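Local coordinates for protein second substrate binding domain of putative amino acid ABC transporter (Streptococcus pneumoniae, PDB 4OEN) that probably captures an amino acid outside the cell and hands it to the membrane part of an ABC importer, at residues Gly27-Leu32 / Gly65-Met70; Phe80-Ser85 / Glu184-Val189; Tyr87-Ile92 / Thr180-Thr185; Thr91-Lys96 / Ala155-Glu160. All blocks are in the same frame, centred on the assembly; numbering follows the deposited sequence. Where two conformers were deposited one is given.

Interaction 1 of 4, residues Gly27-Leu32 / Gly65-Met70; sequences GIDMEL and GIIAGM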
loop_
_atom_site.group_PDB
_atom_site.type_symbol
_atom_site.label_atom_id
_atom_site.label_comp_id
_atom_site.label_asym_id
_atom_site.label_seq_id
_atom_site.Cartn_x
_atom_site.Cartn_y
_atom_site.Cartn_z
ATOM N N GLY A 27 -9.082 -4.241 6.724
ATOM C CA GLY A 27 -8.039 -3.967 5.747
ATOM C C GLY A 27 -7.016 -5.084 5.713
ATOM O O GLY A 27 -7.008 -5.927 6.590
ATOM N N ILE A 28 -6.148 -5.079 4.705
ATOM C CA ILE A 28 -5.110 -6.100 4.583
ATOM C C ILE A 28 -4.314 -6.298 5.876
ATOM O O ILE A 28 -4.094 -7.426 6.329
ATOM C CB ILE A 28 -4.133 -5.723 3.454
ATOM C CG1 ILE A 28 -4.876 -5.665 2.122
ATOM C CG2 ILE A 28 -2.931 -6.660 3.437
ATOM C CD1 ILE A 28 -4.008 -5.150 0.966
ATOM N N ASP A 29 -3.883 -5.193 6.469
ATOM C CA ASP A 29 -3.037 -5.256 7.662
ATOM C C ASP A 29 -3.747 -5.829 8.856
ATOM O O ASP A 29 -3.151 -6.577 9.637
ATOM C CB ASP A 29 -2.532 -3.879 8.043
ATOM C CG ASP A 29 -1.466 -3.382 7.127
ATOM O OD1 ASP A 29 -1.021 -4.152 6.241
ATOM O OD2 ASP A 29 -1.078 -2.218 7.324
ATOM N N MET A 30 -5.013 -5.453 9.007
ATOM C CA MET A 30 -5.803 -5.897 10.152
ATOM C C MET A 30 -6.033 -7.386 10.052
ATOM O O MET A 30 -5.844 -8.120 11.024
ATOM C CB MET A 30 -7.125 -5.141 10.225
ATOM C CG MET A 30 -6.937 -3.628 10.482
ATOM S SD MET A 30 -6.113 -3.202 12.052
ATOM C CE MET A 30 -4.386 -3.074 11.572
ATOM N N GLU A 31 -6.414 -7.842 8.862
ATOM C CA GLU A 31 -6.648 -9.265 8.685
ATOM C C GLU A 31 -5.361 -10.068 8.817
ATOM O O GLU A 31 -5.362 -11.149 9.397
ATOM C CB GLU A 31 -7.312 -9.538 7.336
ATOM C CG GLU A 31 -8.725 -9.001 7.275
ATOM C CD GLU A 31 -9.568 -9.633 6.179
ATOM O OE1 GLU A 31 -9.450 -10.856 5.932
ATOM O OE2 GLU A 31 -10.355 -8.896 5.568
ATOM N N LEU A 32 -4.265 -9.538 8.271
ATOM C CA LEU A 32 -3.000 -10.256 8.272
ATOM C C LEU A 32 -2.443 -10.417 9.690
ATOM O O LEU A 32 -2.050 -11.508 10.076
ATOM C CB LEU A 32 -1.993 -9.541 7.379
ATOM C CG LEU A 32 -0.583 -10.127 7.359
ATOM C CD1 LEU A 32 -0.596 -11.518 6.777
ATOM C CD2 LEU A 32 0.333 -9.197 6.592
ATOM N N GLY A 65 4.467 -3.368 18.403
ATOM C CA GLY A 65 4.705 -3.429 16.974
ATOM C C GLY A 65 3.805 -2.470 16.245
ATOM O O GLY A 65 2.832 -1.978 16.816
ATOM N N ILE A 66 4.173 -2.172 15.006
ATOM C CA ILE A 66 3.350 -1.345 14.129
ATOM C C ILE A 66 3.119 -2.029 12.787
ATOM O O ILE A 66 4.031 -2.619 12.209
ATOM C CB ILE A 66 3.978 0.056 13.921
ATOM C CG1 ILE A 66 3.148 0.876 12.932
ATOM C CG2 ILE A 66 5.434 -0.037 13.461
ATOM C CD1 ILE A 66 3.622 2.324 12.789
ATOM N N ILE A 67 1.871 -1.995 12.330
ATOM C CA ILE A 67 1.551 -2.460 10.982
ATOM C C ILE A 67 0.585 -1.427 10.426
ATOM O O ILE A 67 -0.426 -1.116 11.053
ATOM C CB ILE A 67 0.972 -3.911 10.972
ATOM C CG1 ILE A 67 1.014 -4.480 9.549
ATOM C CG2 ILE A 67 -0.429 -4.006 11.640
ATOM C CD1 ILE A 67 0.527 -5.954 9.458
ATOM N N ALA A 68 0.936 -0.834 9.290
ATOM C CA ALA A 68 0.159 0.289 8.758
ATOM C C ALA A 68 0.594 0.646 7.350
ATOM O O ALA A 68 0.887 1.808 7.071
ATOM C CB ALA A 68 0.292 1.530 9.682
ATOM N N GLY A 69 0.660 -0.349 6.463
ATOM C CA GLY A 69 1.160 -0.123 5.117
ATOM C C GLY A 69 2.495 0.597 5.137
ATOM O O GLY A 69 2.759 1.470 4.306
ATOM N N MET A 70 3.333 0.210 6.095
ATOM C CA MET A 70 4.562 0.938 6.413
ATOM C C MET A 70 5.704 0.603 5.473
ATOM O O MET A 70 6.103 -0.558 5.355
ATOM C CB MET A 70 4.973 0.630 7.848
ATOM C CG MET A 70 6.246 1.326 8.289
ATOM S SD MET A 70 6.502 1.025 10.058
ATOM C CE MET A 70 7.984 1.989 10.357
#
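Asp29 OD2 is gripped from Gly65-Met70 by one hydrogen bond, a short one of 2.7 Å from Gly69 N. The bond is moderately bent, 143° at the hydrogen, and uses the syn lone pair, on the side of the other carboxylate oxygen. Ala68 N also lies 3.1 Å from Asp29 OD2, but its N-H points poorly and makes no bond. OD1, the other oxygen, has a weak hydrogen bond from outside, with the hydroxyl of Tyr86, so both ends of this buried carboxylate are engaged. The Gly69 N-H, and the place of Asp29 in the first turn of a helix, would be expected to favour the charged form. Asp29 reaches the turn because its CG stands anti to the carbonyl carbon (chi1 -74°), carrying the group off the helix, just after the N-cap Gly27. Gly69 has positive phi, a conformation well suited to glycine.

Beside the polar grip, Ile67 crosses Asp29 obliquely, its CG1 3.6 Å from Asp29 CG. Its two branches then part company: Ile67 CG2 meets the methyl of Met30, with CE 4.1 Å away at the end of a chain bent at chi2 and chi3, while Ile67 CD1 faces Leu32 CD2 at 4.3 Å. The side chain of Ala68 lies about 4 Å from a bound acetate, probably from the crystallisation liquor, which is consistent with this turn bordering the ligand cleft. Helix 28-40 thus packs on the segment that follows from strand 65-66, with helix 213-222 against Ile28 and Leu32, and strand 180-190 and helix 51-60 against Ile66.

Interaction 2 of 4, residues Phe80-Ser85 / Glu184-Val189; sequences FDFSES and ETAFAV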
loop_
_atom_site.group_PDB
_atom_site.type_symbol
_atom_site.label_atom_id
_atom_site.label_comp_id
_atom_site.label_asym_id
_atom_site.label_seq_id
_atom_site.Cartn_x
_atom_site.Cartn_y
_atom_site.Cartn_z
ATOM N N PHE A 80 13.877 1.146 13.800
ATOM C CA PHE A 80 12.945 0.015 13.693
ATOM C C PHE A 80 13.631 -1.229 13.144
ATOM O O PHE A 80 14.518 -1.133 12.296
ATOM C CB PHE A 80 11.774 0.345 12.760
ATOM C CG PHE A 80 10.783 1.328 13.318
ATOM C CD1 PHE A 80 9.758 0.897 14.146
ATOM C CD2 PHE A 80 10.847 2.671 12.973
ATOM C CE1 PHE A 80 8.823 1.789 14.656
ATOM C CE2 PHE A 80 9.911 3.573 13.478
ATOM C CZ PHE A 80 8.892 3.121 14.319
ATOM N N ASP A 81 13.182 -2.394 13.596
ATOM C CA ASP A 81 13.510 -3.661 12.954
ATOM C C ASP A 81 12.278 -4.125 12.190
ATOM O O ASP A 81 11.186 -4.189 12.743
ATOM C CB ASP A 81 13.926 -4.723 13.977
ATOM C CG ASP A 81 15.282 -4.441 14.621
ATOM O OD1 ASP A 81 16.121 -3.737 14.020
ATOM O OD2 ASP A 81 15.506 -4.946 15.743
ATOM N N PHE A 82 12.463 -4.445 10.918
ATOM C CA PHE A 82 11.355 -4.815 10.058
ATOM C C PHE A 82 11.232 -6.316 9.901
ATOM O O PHE A 82 12.235 -7.041 9.942
ATOM C CB PHE A 82 11.523 -4.175 8.682
ATOM C CG PHE A 82 11.227 -2.698 8.648
ATOM C CD1 PHE A 82 9.917 -2.239 8.599
ATOM C CD2 PHE A 82 12.264 -1.772 8.591
ATOM C CE1 PHE A 82 9.637 -0.874 8.535
ATOM C CE2 PHE A 82 11.992 -0.417 8.527
ATOM C CZ PHE A 82 10.677 0.035 8.492
ATOM N N SER A 83 10.003 -6.765 9.698
ATOM C CA SER A 83 9.727 -8.112 9.220
ATOM C C SER A 83 10.108 -8.264 7.754
ATOM O O SER A 83 10.476 -7.305 7.077
ATOM C CB SER A 83 8.247 -8.441 9.358
ATOM O OG SER A 83 7.488 -7.741 8.376
ATOM N N GLU A 84 9.978 -9.478 7.253
ATOM C CA GLU A 84 9.993 -9.720 5.820
ATOM C C GLU A 84 8.883 -8.904 5.186
ATOM O O GLU A 84 7.859 -8.660 5.822
ATOM C CB GLU A 84 9.794 -11.209 5.516
ATOM C CG GLU A 84 10.905 -12.096 6.019
ATOM C CD GLU A 84 12.094 -12.112 5.082
ATOM O OE1 GLU A 84 11.984 -11.548 3.974
ATOM O OE2 GLU A 84 13.136 -12.695 5.450
ATOM N N SER A 85 9.079 -8.488 3.941
ATOM C CA SER A 85 8.048 -7.766 3.219
ATOM C C SER A 85 6.818 -8.630 3.012
ATOM O O SER A 85 6.940 -9.795 2.615
ATOM C CB SER A 85 8.575 -7.296 1.861
ATOM O OG SER A 85 7.557 -6.600 1.150
ATOM N N GLU A 184 9.042 -1.755 -0.370
ATOM C CA GLU A 184 8.492 -2.904 0.320
ATOM C C GLU A 184 7.700 -2.451 1.527
ATOM O O GLU A 184 7.926 -1.366 2.078
ATOM C CB GLU A 184 9.604 -3.859 0.763
ATOM C CG GLU A 184 10.546 -4.291 -0.351
ATOM C CD GLU A 184 9.857 -5.118 -1.420
ATOM O OE1 GLU A 184 8.757 -5.658 -1.161
ATOM O OE2 GLU A 184 10.428 -5.237 -2.521
ATOM N N THR A 185 6.778 -3.304 1.941
ATOM C CA THR A 185 5.867 -2.990 3.021
ATOM C C THR A 185 6.063 -4.039 4.101
ATOM O O THR A 185 6.073 -5.226 3.800
ATOM C CB THR A 185 4.404 -3.002 2.539
ATOM O OG1 THR A 185 4.321 -2.396 1.242
ATOM C CG2 THR A 185 3.507 -2.267 3.510
ATOM N N ALA A 186 6.220 -3.617 5.354
ATOM C CA ALA A 186 6.495 -4.596 6.402
ATOM C C ALA A 186 5.958 -4.184 7.758
ATOM O O ALA A 186 5.603 -3.035 7.980
ATOM C CB ALA A 186 8.002 -4.854 6.504
ATOM N N PHE A 187 5.908 -5.166 8.653
ATOM C CA PHE A 187 5.621 -4.986 10.074
ATOM C C PHE A 187 6.911 -4.554 10.767
ATOM O O PHE A 187 7.998 -4.886 10.291
ATOM C CB PHE A 187 5.080 -6.333 10.610
ATOM C CG PHE A 187 4.921 -6.412 12.097
ATOM C CD1 PHE A 187 3.791 -5.899 12.724
ATOM C CD2 PHE A 187 5.877 -7.062 12.868
ATOM C CE1 PHE A 187 3.631 -5.998 14.113
ATOM C CE2 PHE A 187 5.725 -7.168 14.246
ATOM C CZ PHE A 187 4.605 -6.627 14.873
ATOM N N ALA A 188 6.804 -3.797 11.861
ATOM C CA ALA A 188 8.020 -3.315 12.526
ATOM C C ALA A 188 7.907 -3.345 14.032
ATOM O O ALA A 188 6.820 -3.193 14.587
ATOM C CB ALA A 188 8.361 -1.884 12.070
ATOM N N VAL A 189 9.051 -3.537 14.678
ATOM C CA VAL A 189 9.185 -3.398 16.127
ATOM C C VAL A 189 10.284 -2.371 16.384
ATOM O O VAL A 189 11.024 -1.992 15.460
ATOM C CB VAL A 189 9.530 -4.738 16.812
ATOM C CG1 VAL A 189 8.435 -5.775 16.520
ATOM C CG2 VAL A 189 10.865 -5.251 16.331
#
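Three backbone hydrogen bonds tie Phe80-Ser85 to Glu184-Val189 in antiparallel fashion. Asp81 and Val189 form a hydrogen-bonded pair, with Asp81 N 2.9 Å from Val189 O and a return bond from Val189 N to Asp81 O. Ser83 N then reaches Phe187 O at 2.8 Å, almost straight at 172°. Between them Phe82 and Ala188 make the non-hydrogen-bonded pair, and Phe82 CD1 touches Ala188 CB at 3.8 Å and Ala186 CB at 3.9 Å. Phe80 CD1 meets Ala188 CB too, while the ring turns an edge to Val189 O.

From Ser83 onward side chains join the backbone. Ser83 OG, placed between its own N and carbonyl carbon (chi1 73°), accepts from Phe187 N at 3.0 Å and donates to Glu84 O. Ser85 OG donates to Glu184 OE1 at 2.8 Å on the anti lone pair; Thr185 N reaches it only weakly, and Tyr87 N also bonds to it. Farther out, Phe201 of helix 195-210 stacks on Phe187, and Gly192 N holds Asp81 OD2. A short strand antiparallel to the strand returning from the other lobe fits the first lobe of the type II periplasmic binding protein fold.

Interaction 3 of 4, residues Tyr87-Ile92 / Thr180-Thr185; sequences YTANTI and TPIGET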
loop_
_atom_site.group_PDB
_atom_site.type_symbol
_atom_site.label_atom_id
_atom_site.label_comp_id
_atom_site.label_asym_id
_atom_site.label_seq_id
_atom_site.Cartn_x
_atom_site.Cartn_y
_atom_site.Cartn_z
ATOM N N TYR A 87 4.309 -7.131 1.112
ATOM C CA TYR A 87 3.711 -6.500 -0.062
ATOM C C TYR A 87 4.713 -5.600 -0.750
ATOM O O TYR A 87 5.274 -4.696 -0.121
ATOM C CB TYR A 87 2.471 -5.687 0.329
ATOM C CG TYR A 87 1.723 -5.157 -0.868
ATOM C CD1 TYR A 87 0.973 -6.013 -1.672
ATOM C CD2 TYR A 87 1.769 -3.809 -1.205
ATOM C CE1 TYR A 87 0.292 -5.537 -2.772
ATOM C CE2 TYR A 87 1.080 -3.321 -2.306
ATOM C CZ TYR A 87 0.344 -4.193 -3.080
ATOM O OH TYR A 87 -0.342 -3.741 -4.185
ATOM N N THR A 88 4.937 -5.847 -2.037
ATOM C CA THR A 88 5.780 -4.973 -2.840
ATOM C C THR A 88 4.924 -3.888 -3.438
ATOM O O THR A 88 4.010 -4.175 -4.214
ATOM C CB THR A 88 6.495 -5.727 -3.962
ATOM O OG1 THR A 88 7.327 -6.740 -3.390
ATOM C CG2 THR A 88 7.357 -4.757 -4.792
ATOM N N ALA A 89 5.235 -2.649 -3.067
ATOM C CA ALA A 89 4.463 -1.492 -3.492
ATOM C C ALA A 89 4.963 -1.011 -4.841
ATOM O O ALA A 89 6.156 -0.810 -5.027
ATOM C CB ALA A 89 4.558 -0.381 -2.469
ATOM N N ASN A 90 4.035 -0.863 -5.778
ATOM C CA ASN A 90 4.359 -0.403 -7.118
ATOM C C ASN A 90 3.654 0.893 -7.433
ATOM O O ASN A 90 2.626 1.201 -6.840
ATOM C CB ASN A 90 3.936 -1.423 -8.184
ATOM C CG ASN A 90 4.601 -2.773 -8.025
ATOM O OD1 ASN A 90 5.803 -2.871 -7.835
ATOM N ND2 ASN A 90 3.810 -3.828 -8.134
ATOM N N THR A 91 4.218 1.640 -8.386
ATOM C CA THR A 91 3.478 2.674 -9.095
ATOM C C THR A 91 2.977 2.027 -10.389
ATOM O O THR A 91 3.650 1.171 -10.946
ATOM C CB THR A 91 4.353 3.920 -9.392
ATOM O OG1 THR A 91 3.585 4.848 -10.152
ATOM C CG2 THR A 91 5.576 3.553 -10.178
ATOM N N ILE A 92 1.790 2.412 -10.841
ATOM C CA ILE A 92 1.182 1.738 -11.990
ATOM C C ILE A 92 0.311 2.705 -12.770
ATOM O O ILE A 92 -0.245 3.655 -12.219
ATOM C CB ILE A 92 0.365 0.497 -11.514
ATOM C CG1 ILE A 92 0.088 -0.472 -12.656
ATOM C CG2 ILE A 92 -0.927 0.903 -10.822
ATOM C CD1 ILE A 92 -0.447 -1.812 -12.154
ATOM N N THR A 180 5.756 -0.660 -11.581
ATOM C CA THR A 180 7.177 -0.503 -11.296
ATOM C C THR A 180 7.346 -0.388 -9.790
ATOM O O THR A 180 6.699 0.451 -9.145
ATOM C CB THR A 180 7.774 0.745 -11.984
ATOM O OG1 THR A 180 7.827 0.529 -13.399
ATOM C CG2 THR A 180 9.176 1.020 -11.490
ATOM N N PRO A 181 8.220 -1.230 -9.222
ATOM C CA PRO A 181 8.421 -1.278 -7.774
ATOM C C PRO A 181 8.939 0.035 -7.209
ATOM O O PRO A 181 9.852 0.646 -7.777
ATOM C CB PRO A 181 9.455 -2.398 -7.600
ATOM C CG PRO A 181 10.176 -2.452 -8.902
ATOM C CD PRO A 181 9.126 -2.153 -9.934
ATOM N N ILE A 182 8.349 0.465 -6.102
ATOM C CA ILE A 182 8.816 1.671 -5.432
ATOM C C ILE A 182 9.245 1.360 -4.002
ATOM O O ILE A 182 9.917 2.167 -3.364
ATOM C CB ILE A 182 7.742 2.779 -5.451
ATOM C CG1 ILE A 182 6.479 2.352 -4.714
ATOM C CG2 ILE A 182 7.409 3.161 -6.889
ATOM C CD1 ILE A 182 5.355 3.371 -4.803
ATOM N N GLY A 183 8.893 0.177 -3.502
ATOM C CA GLY A 183 9.322 -0.184 -2.163
ATOM C C GLY A 183 8.685 -1.435 -1.607
ATOM O O GLY A 183 7.893 -2.092 -2.277
ATOM N N GLU A 184 9.042 -1.755 -0.370
ATOM C CA GLU A 184 8.492 -2.904 0.320
ATOM C C GLU A 184 7.700 -2.451 1.527
ATOM O O GLU A 184 7.926 -1.366 2.078
ATOM C CB GLU A 184 9.604 -3.859 0.763
ATOM C CG GLU A 184 10.546 -4.291 -0.351
ATOM C CD GLU A 184 9.857 -5.118 -1.420
ATOM O OE1 GLU A 184 8.757 -5.658 -1.161
ATOM O OE2 GLU A 184 10.428 -5.237 -2.521
ATOM N N THR A 185 6.778 -3.304 1.941
ATOM C CA THR A 185 5.867 -2.990 3.021
ATOM C C THR A 185 6.063 -4.039 4.101
ATOM O O THR A 185 6.073 -5.226 3.800
ATOM C CB THR A 185 4.404 -3.002 2.539
ATOM O OG1 THR A 185 4.321 -2.396 1.242
ATOM C CG2 THR A 185 3.507 -2.267 3.510
#
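The Tyr87 ring turns its edge to Thr185, whose OG1 lies in the ring plane, 3.8 Å from Tyr87 CD2; Glu160 and Pro161 of helix 160-168 also touch the Tyr87 side chain. Asn90 points its OD1 at Pro181, 3.1 Å from Pro181 CA, while ND2 bonds to Glu160 OE1. The carboxylate of Glu184 lies alongside Thr88, pointing the same way, and receives Thr88 OG1 on the syn lone pair of OE1 at 2.9 Å. The same oxygen already accepts from Ser85 OG, so two hydroxyls grip it.

The backbones pair antiparallel across a classic beta bulge, in which Ile182 and Gly183 both face Ala89. Ala89 O accepts from Ile182 N at 2.8 Å, nearly straight at 175°, and from Gly183 N at a longer 3.3 Å; Ala89 N gives its hydrogen to Gly183 O. Past the bulge, Thr91 and Thr180 exchange two bonds, and Thr91 CG2 meets Ile182 CG2 at 3.8 Å, the side chains crossing at about a right angle. Thr185 OG1 donates to Tyr87 O at 2.8 Å from above the carbonyl plane.

These are the two strands that run between the lobes, the probable hinge of a type II binding protein. Strand 155-159 follows on the far side of strand 87-96, and helix 119-126 meets Thr180 and Ile182.

Interaction 4 of 4, residues Thr91-Lys96 / Ala155-Glu160; sequences TILGVK and AVMDDE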
loop_
_atom_site.group_PDB
_atom_site.type_symbol
_atom_site.label_atom_id
_atom_site.label_comp_id
_atom_site.label_asym_id
_atom_site.label_seq_id
_atom_site.Cartn_x
_atom_site.Cartn_y
_atom_site.Cartn_z
ATOM N N THR A 91 4.218 1.640 -8.386
ATOM C CA THR A 91 3.478 2.674 -9.095
ATOM C C THR A 91 2.977 2.027 -10.389
ATOM O O THR A 91 3.650 1.171 -10.946
ATOM C CB THR A 91 4.353 3.920 -9.392
ATOM O OG1 THR A 91 3.585 4.848 -10.152
ATOM C CG2 THR A 91 5.576 3.553 -10.178
ATOM N N ILE A 92 1.790 2.412 -10.841
ATOM C CA ILE A 92 1.182 1.738 -11.990
ATOM C C ILE A 92 0.311 2.705 -12.770
ATOM O O ILE A 92 -0.245 3.655 -12.219
ATOM C CB ILE A 92 0.365 0.497 -11.514
ATOM C CG1 ILE A 92 0.088 -0.472 -12.656
ATOM C CG2 ILE A 92 -0.927 0.903 -10.822
ATOM C CD1 ILE A 92 -0.447 -1.812 -12.154
ATOM N N LEU A 93 0.228 2.482 -14.074
ATOM C CA LEU A 93 -0.629 3.293 -14.928
ATOM C C LEU A 93 -2.102 2.884 -14.803
ATOM O O LEU A 93 -2.429 1.692 -14.771
ATOM C CB LEU A 93 -0.191 3.166 -16.398
ATOM C CG LEU A 93 -0.741 4.257 -17.320
ATOM C CD1 LEU A 93 0.087 5.534 -17.206
ATOM C CD2 LEU A 93 -0.808 3.761 -18.771
ATOM N N GLY A 94 -2.993 3.869 -14.771
ATOM C CA GLY A 94 -4.432 3.610 -14.775
ATOM C C GLY A 94 -5.088 4.291 -15.962
ATOM O O GLY A 94 -4.731 5.423 -16.285
ATOM N N VAL A 95 -6.010 3.598 -16.634
ATOM C CA VAL A 95 -6.815 4.185 -17.707
ATOM C C VAL A 95 -8.273 3.731 -17.609
ATOM O O VAL A 95 -8.590 2.767 -16.904
ATOM C CB VAL A 95 -6.259 3.816 -19.117
ATOM C CG1 VAL A 95 -4.862 4.380 -19.318
ATOM C CG2 VAL A 95 -6.272 2.295 -19.334
ATOM N N LYS A 96 -9.174 4.427 -18.298
ATOM C CA LYS A 96 -10.554 3.962 -18.392
ATOM C C LYS A 96 -10.642 2.632 -19.128
ATOM O O LYS A 96 -9.780 2.302 -19.948
ATOM C CB LYS A 96 -11.429 5.004 -19.081
ATOM C CG LYS A 96 -11.411 6.343 -18.365
ATOM C CD LYS A 96 -12.333 7.343 -19.050
ATOM C CE LYS A 96 -13.791 6.941 -18.921
ATOM N NZ LYS A 96 -14.687 7.924 -19.592
ATOM N N ALA A 155 -4.580 9.175 -19.084
ATOM C CA ALA A 155 -4.128 8.152 -18.153
ATOM C C ALA A 155 -3.745 8.821 -16.856
ATOM O O ALA A 155 -3.595 10.058 -16.810
ATOM C CB ALA A 155 -2.939 7.377 -18.717
ATOM N N VAL A 156 -3.621 8.009 -15.808
ATOM C CA VAL A 156 -3.028 8.457 -14.555
ATOM C C VAL A 156 -1.912 7.508 -14.163
ATOM O O VAL A 156 -1.846 6.369 -14.634
ATOM C CB VAL A 156 -4.041 8.499 -13.388
ATOM C CG1 VAL A 156 -5.230 9.375 -13.730
ATOM C CG2 VAL A 156 -4.506 7.071 -13.032
ATOM N N MET A 157 -1.021 7.986 -13.313
ATOM C CA MET A 157 -0.042 7.134 -12.643
ATOM C C MET A 157 -0.313 7.230 -11.141
ATOM O O MET A 157 -0.370 8.337 -10.618
ATOM C CB MET A 157 1.387 7.581 -12.967
ATOM C CG MET A 157 2.446 6.519 -12.764
ATOM S SD MET A 157 2.568 5.446 -14.203
ATOM C CE MET A 157 3.628 4.131 -13.589
ATOM N N ASP A 158 -0.471 6.099 -10.457
ATOM C CA ASP A 158 -0.823 6.126 -9.028
ATOM C C ASP A 158 -0.273 4.905 -8.313
ATOM O O ASP A 158 0.267 3.996 -8.933
ATOM C CB ASP A 158 -2.352 6.182 -8.871
ATOM C CG ASP A 158 -2.830 6.844 -7.570
ATOM O OD1 ASP A 158 -2.051 7.122 -6.615
ATOM O OD2 ASP A 158 -4.054 7.082 -7.501
ATOM N N ASP A 159 -0.442 4.878 -6.998
ATOM C CA ASP A 159 -0.046 3.729 -6.207
ATOM C C ASP A 159 -0.890 2.523 -6.592
ATOM O O ASP A 159 -2.131 2.603 -6.614
ATOM C CB ASP A 159 -0.225 4.016 -4.716
ATOM C CG ASP A 159 0.713 5.085 -4.222
ATOM O OD1 ASP A 159 1.927 4.929 -4.448
ATOM O OD2 ASP A 159 0.242 6.073 -3.611
ATOM N N GLU A 160 -0.222 1.405 -6.856
ATOM C CA GLU A 160 -0.930 0.204 -7.267
ATOM C C GLU A 160 -1.978 -0.298 -6.248
ATOM O O GLU A 160 -3.092 -0.602 -6.643
ATOM C CB GLU A 160 0.048 -0.927 -7.607
ATOM C CG GLU A 160 -0.678 -2.240 -7.849
ATOM C CD GLU A 160 0.183 -3.305 -8.479
ATOM O OE1 GLU A 160 1.197 -2.974 -9.144
ATOM O OE2 GLU A 160 -0.177 -4.499 -8.321
#
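Ile92 sits where two antiparallel strands of the second lobe's sheet, part of the type II periplasmic binding protein fold, meet the start of helix 160-168. Its CB lies 4.2 Å from Glu160 CB. From there the CG2 branch of Ile92 rests on Glu160 CA at 3.6 Å, and the CG1 branch, anti to the backbone N (chi1 -162°), carries Ile92 CD1 to within 3.6 Å of Glu160 OE1. The Glu160 chain, extended beyond CG, crosses the isoleucine obliquely, and its other oxygen, OE2, forms a salt bridge with Lys164.

Along the strands, Ile92 and Asp158 exchange two bonds, as do Gly94 and Val156; Gly94 N reaches Val156 O at 2.8 Å. At Gly94 the strands run close, and a CB would sit tight against Val156 CG2. Asp158 carries its OD2 away to the hydroxyl of Tyr145, on helix 141-150, which also covers Val156.

On the face of Leu93 and Met157, Leu93 CD1 reaches Ala155 CB at 3.9 Å; Val95 CG1 meets the same methyl at 3.6 Å. Met157 bends at chi2 (84°), bringing SD to 3.9 Å from Leu93 CD1, and crosses Thr91 at about a right angle. Thr91 OG1, bonded to Ser120, lies just 3.3 Å from Met157 CG.

How the interactions relate
Interactions 1 to 4 follow one mixed sheet from the first lobe through the waist of the chain into the second. Interactions 1 and 2 lie about 10 Å apart between centres, joined where strand 65-66 bonds to strand 180-190. That strand continues into interaction 3, which shares Glu184 and Thr185 with interaction 2; strand 87-96 then carries on into interaction 4, sharing Thr91 and Ile92. Interactions 1 and 4, with centres about 23 Å apart, lie on opposite sides of the chain's centre without touching. Along the chain interaction 1 closes first, and interaction 4 is nested within the loop closed by interaction 2. Lobe movement around a ligand would therefore probably bend the strands near interaction 3.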